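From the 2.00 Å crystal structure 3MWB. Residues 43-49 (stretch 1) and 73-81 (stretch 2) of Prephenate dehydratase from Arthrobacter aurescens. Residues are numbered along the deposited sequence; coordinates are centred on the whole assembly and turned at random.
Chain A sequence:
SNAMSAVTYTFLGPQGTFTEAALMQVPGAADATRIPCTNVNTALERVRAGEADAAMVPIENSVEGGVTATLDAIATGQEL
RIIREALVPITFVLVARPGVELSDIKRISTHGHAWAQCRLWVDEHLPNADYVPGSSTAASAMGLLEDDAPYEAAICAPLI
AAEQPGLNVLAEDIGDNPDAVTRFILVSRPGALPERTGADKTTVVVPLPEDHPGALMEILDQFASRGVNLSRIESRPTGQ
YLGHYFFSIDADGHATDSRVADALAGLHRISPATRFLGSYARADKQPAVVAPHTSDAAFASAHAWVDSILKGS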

ATOM      1  N   ALA A  43      20.381   3.050  35.269  1.00 22.90           N
ATOM      2  CA  ALA A  43      21.187   4.034  34.526  1.00 22.01           C
ATOM      3  C   ALA A  43      20.316   5.185  34.035  1.00 20.52           C
ATOM      4  O   ALA A  43      20.667   6.372  34.192  1.00 21.03           O
ATOM      5  CB  ALA A  43      21.934   3.376  33.336  1.00 21.39           C
ATOM      6  N   LEU A  44      19.185   4.839  33.424  1.00 20.56           N
ATOM      7  CA  LEU A  44      18.292   5.844  32.838  1.00 19.73           C
ATOM      8  C   LEU A  44      17.545   6.646  33.900  1.00 20.78           C
ATOM      9  O   LEU A  44      17.298   7.848  33.734  1.00 20.30           O
ATOM     10  CB  LEU A  44      17.312   5.186  31.860  1.00 20.56           C
ATOM     11  CG  LEU A  44      17.948   4.562  30.595  1.00 21.36           C
ATOM     12  CD1 LEU A  44      16.908   3.803  29.769  1.00 23.71           C
ATOM     13  CD2 LEU A  44      18.619   5.594  29.702  1.00 22.14           C
ATOM     14  N   GLU A  45      17.183   5.965  34.979  1.00 22.28           N
ATOM     15  CA  GLU A  45      16.506   6.567  36.107  1.00 25.01           C
ATOM     16  C   GLU A  45      17.291   7.780  36.589  1.00 23.94           C
ATOM     17  O   GLU A  45      16.717   8.845  36.815  1.00 24.36           O
ATOM     18  CB  GLU A  45      16.495   5.551  37.222  1.00 28.27           C
ATOM     19  CG  GLU A  45      15.307   5.521  38.066  1.00 35.07           C
ATOM     20  CD  GLU A  45      15.315   4.269  38.912  1.00 43.75           C
ATOM     21  OE1 GLU A  45      15.598   4.378  40.126  1.00 46.54           O
ATOM     22  OE2 GLU A  45      15.078   3.172  38.344  1.00 45.16           O
ATOM     23  N   ARG A  46      18.606   7.619  36.728  1.00 23.21           N
ATOM     24  CA  ARG A  46      19.443   8.709  37.229  1.00 23.83           C
ATOM     25  C   ARG A  46      19.368   9.925  36.298  1.00 21.89           C
ATOM     26  O   ARG A  46      19.286  11.067  36.763  1.00 23.02           O
ATOM     27  CB  ARG A  46      20.898   8.251  37.463  1.00 24.61           C
ATOM     28  N   VAL A  47      19.356   9.678  34.991  1.00 19.46           N
ATOM     29  CA  VAL A  47      19.227  10.746  34.000  1.00 18.71           C
ATOM     30  C   VAL A  47      17.855  11.425  34.131  1.00 19.40           C
ATOM     31  O   VAL A  47      17.753  12.651  34.237  1.00 19.57           O
ATOM     32  CB  VAL A  47      19.430  10.202  32.536  1.00 17.49           C
ATOM     33  CG1 VAL A  47      19.111  11.264  31.515  1.00 17.10           C
ATOM     34  CG2 VAL A  47      20.869   9.679  32.350  1.00 17.83           C
ATOM     35  N   ARG A  48      16.805  10.610  34.138  1.00 18.88           N
ATOM     36  CA  ARG A  48      15.436  11.111  34.306  1.00 20.86           C
ATOM     37  C   ARG A  48      15.239  11.968  35.574  1.00 22.59           C
ATOM     38  O   ARG A  48      14.513  12.963  35.537  1.00 25.46           O
ATOM     39  CB  ARG A  48      14.452   9.950  34.271  1.00 21.35           C
ATOM     40  CG  ARG A  48      14.314   9.358  32.885  1.00 21.82           C
ATOM     41  CD  ARG A  48      13.774   7.934  32.889  1.00 24.76           C
ATOM     42  NE  ARG A  48      13.030   7.690  31.656  1.00 27.21           N
ATOM     43  CZ  ARG A  48      12.838   6.491  31.107  1.00 29.64           C
ATOM     44  NH1 ARG A  48      13.356   5.413  31.669  1.00 28.02           N
ATOM     45  NH2 ARG A  48      12.134   6.380  29.986  1.00 30.20           N
ATOM     46  N   ALA A  49      15.888  11.579  36.674  1.00 23.21           N
ATOM     47  CA  ALA A  49      15.773  12.268  37.961  1.00 25.71           C
ATOM     48  C   ALA A  49      16.564  13.568  38.035  1.00 26.07           C
ATOM     49  O   ALA A  49      16.487  14.279  39.036  1.00 27.87           O
ATOM     50  CB  ALA A  49      16.183  11.336  39.119  1.00 27.13           C
ATOM     51  N   ALA A  73      12.967   0.152  28.155  1.00 23.03           N
ATOM     52  CA  ALA A  73      13.106   1.319  29.055  1.00 23.96           C
ATOM     53  C   ALA A  73      12.841   2.659  28.350  1.00 24.51           C
ATOM     54  O   ALA A  73      12.193   3.559  28.916  1.00 25.77           O
ATOM     55  CB  ALA A  73      14.472   1.319  29.713  1.00 22.97           C
ATOM     56  N   ILE A  74      13.320   2.780  27.109  1.00 24.91           N
ATOM     57  CA  ILE A  74      13.206   4.035  26.356  1.00 25.77           C
ATOM     58  C   ILE A  74      11.837   4.205  25.704  1.00 26.29           C
ATOM     59  O   ILE A  74      11.563   5.233  25.083  1.00 26.74           O
ATOM     60  CB  ILE A  74      14.331   4.188  25.289  1.00 25.75           C
ATOM     61  CG1 ILE A  74      14.195   3.130  24.179  1.00 25.12           C
ATOM     62  CG2 ILE A  74      15.703   4.087  25.962  1.00 26.05           C
ATOM     63  CD1 ILE A  74      15.156   3.345  23.003  1.00 26.67           C
ATOM     64  N   ALA A  75      10.986   3.193  25.858  1.00 26.89           N
ATOM     65  CA  ALA A  75       9.657   3.169  25.235  1.00 27.73           C
ATOM     66  C   ALA A  75       8.565   3.620  26.179  1.00 28.19           C
ATOM     67  O   ALA A  75       7.406   3.718  25.787  1.00 28.79           O
ATOM     68  CB  ALA A  75       9.349   1.798  24.747  1.00 28.53           C
ATOM     69  N   THR A  76       8.912   3.871  27.436  1.00 30.93           N
ATOM     70  CA  THR A  76       7.892   4.252  28.424  1.00 32.69           C
ATOM     71  C   THR A  76       8.496   5.204  29.413  1.00 30.97           C
ATOM     72  O   THR A  76       9.709   5.219  29.585  1.00 29.49           O
ATOM     73  CB  THR A  76       7.347   3.043  29.240  1.00 35.62           C
ATOM     74  OG1 THR A  76       8.434   2.209  29.667  1.00 36.61           O
ATOM     75  CG2 THR A  76       6.355   2.226  28.443  1.00 39.12           C
ATOM     76  N   GLY A  77       7.639   6.000  30.045  1.00 32.22           N
ATOM     77  CA  GLY A  77       8.035   6.837  31.170  1.00 32.26           C
ATOM     78  C   GLY A  77       8.497   8.201  30.703  1.00 31.07           C
ATOM     79  O   GLY A  77       8.121   8.659  29.620  1.00 30.99           O
ATOM     80  N   GLN A  78       9.316   8.846  31.522  1.00 30.34           N
ATOM     81  CA  GLN A  78       9.784  10.188  31.230  1.00 30.35           C
ATOM     82  C   GLN A  78      10.460  10.262  29.861  1.00 28.07           C
ATOM     83  O   GLN A  78      11.163   9.337  29.456  1.00 26.84           O
ATOM     84  CB  GLN A  78      10.716  10.678  32.351  1.00 31.38           C
ATOM     85  CG  GLN A  78      10.091  10.654  33.769  1.00 33.63           C
ATOM     86  CD  GLN A  78       9.087  11.773  34.006  1.00 38.10           C
ATOM     87  OE1 GLN A  78       7.874  11.535  34.085  1.00 40.88           O
ATOM     88  NE2 GLN A  78       9.586  13.002  34.148  1.00 36.59           N
ATOM     89  N   GLU A  79      10.223  11.350  29.141  1.00 28.41           N
ATOM     90  CA  GLU A  79      10.845  11.561  27.833  1.00 27.14           C
ATOM     91  C   GLU A  79      12.382  11.523  27.909  1.00 25.82           C
ATOM     92  O   GLU A  79      12.998  12.026  28.861  1.00 26.16           O
ATOM     93  CB  GLU A  79      10.372  12.894  27.241  1.00 28.75           C
ATOM     94  N   LEU A  80      12.987  10.906  26.901  1.00 24.28           N
ATOM     95  CA  LEU A  80      14.439  10.845  26.760  1.00 23.27           C
ATOM     96  C   LEU A  80      14.826  11.088  25.307  1.00 22.76           C
ATOM     97  O   LEU A  80      13.992  10.924  24.404  1.00 22.73           O
ATOM     98  CB  LEU A  80      14.930   9.465  27.166  1.00 22.61           C
ATOM     99  CG  LEU A  80      14.892   9.039  28.624  1.00 25.35           C
ATOM    100  CD1 LEU A  80      15.246   7.563  28.683  1.00 26.25           C
ATOM    101  CD2 LEU A  80      15.847   9.848  29.477  1.00 26.83           C
ATOM    102  N   ARG A  81      16.091  11.443  25.080  1.00 21.63           N
ATOM    103  CA  ARG A  81      16.622  11.593  23.722  1.00 21.90           C
ATOM    104  C   ARG A  81      17.986  10.938  23.559  1.00 20.86           C
ATOM    105  O   ARG A  81      18.881  11.151  24.347  1.00 20.99           O
ATOM    106  CB  ARG A  81      16.763  13.064  23.335  1.00 22.94           C
ATOM    107  CG  ARG A  81      15.473  13.875  23.454  1.00 27.61           C
ATOM    108  CD  ARG A  81      14.440  13.512  22.366  1.00 27.04           C
ATOM    109  NE  ARG A  81      13.224  14.300  22.548  1.00 30.45           N
ATOM    110  CZ  ARG A  81      13.095  15.569  22.169  1.00 32.41           C
ATOM    111  NH1 ARG A  81      14.104  16.190  21.565  1.00 32.70           N
ATOM    112  NH2 ARG A  81      11.951  16.214  22.388  1.00 35.14           N
TER
HETATM  113  O   HOH W   1      12.589  13.180  33.473  1.00 28.21           O

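How does a helix meet a stretch that has little regular structure of its own? Residues 43-48 are helical, so V47 and R48, three and four residues after L44, come round to the same side as L44, and all three direct their CA-to-CB bonds toward stretch 2, while E45 points away. The helical hydrogen bond from R48 N to L44 O, 2.8 Å long, belongs to this spacing. Stretch 2 passes through a type I turn from A73 to T76 and then curves irregularly past the R48 guanidinium to L80. The backbones stay well apart: the CA of L44 lies 7.9 Å from the CA of A73, and the CA of R48 lies 6.5 Å from the CA of Q78. Side chains therefore have to fill the gap.

Why does R48 reach out as it does? Its chi angles of -71° (m), 159° (t) and 150° (t) keep most of the chain extended, carrying the guanidinium from the helix to the carbonyl oxygens of stretch 2. There R48 NH2 donates to A73 O at 3.0 Å, with a nearly straight angle of 165°, and to Q78 O at 3.2 Å. R48 NE adds a weak bond to that same Q78 O at 3.3 Å, so one carbonyl receives two N-H groups from the edge of the guanidinium. The positive group thus meets the partial negative charge of backbone oxygens rather than an acidic side chain. T76 O comes closer still, 2.7 Å from R48 NH2, but the angle is too poor for a hydrogen bond; the proximity can still be electrostatically favourable.

What packs beneath this polar cluster? L80 CD1 lies over one face of the guanidinium, 3.6 Å from R48 NH2, leaving the edge free for Q78 O and A73 O. L80 adopts the m, t rotamer common for leucine, and its two methyls spread along the helix: L80 CD1 lies 4.0 Å from L44 CD2, and L80 CD2 lies 4.1 Å from V47 CG1. L44 is also m, t; both its methyls lie near L80 CD1, and L44 CD1 packs as well 3.5 Å from A73 CB and 4.0 Å from I74 CG2. These contacts bury hydrocarbon against hydrocarbon. I74 (chi1 p, chi2 t) offers CG2 to L44 while the end of its side chain leads away.

How do G77 and Q78 fit around the arginine? G77 has a phi of 90°, a value that by itself favours glycine, and an ideal CB there would point toward the helix, 3.6 Å from R48 NH2. Q78 starts toward the helix, placing Q78 CB 3.8 Å from R48 NE, but with chi1 and chi2 both m its end leads away from stretch 1. Its amide still connects with the helix through a water, which donates to R48 O at 2.8 Å and accepts from Q78 NE2 at 3.1 Å. R48 and Q78 are thus joined both directly and through solvent.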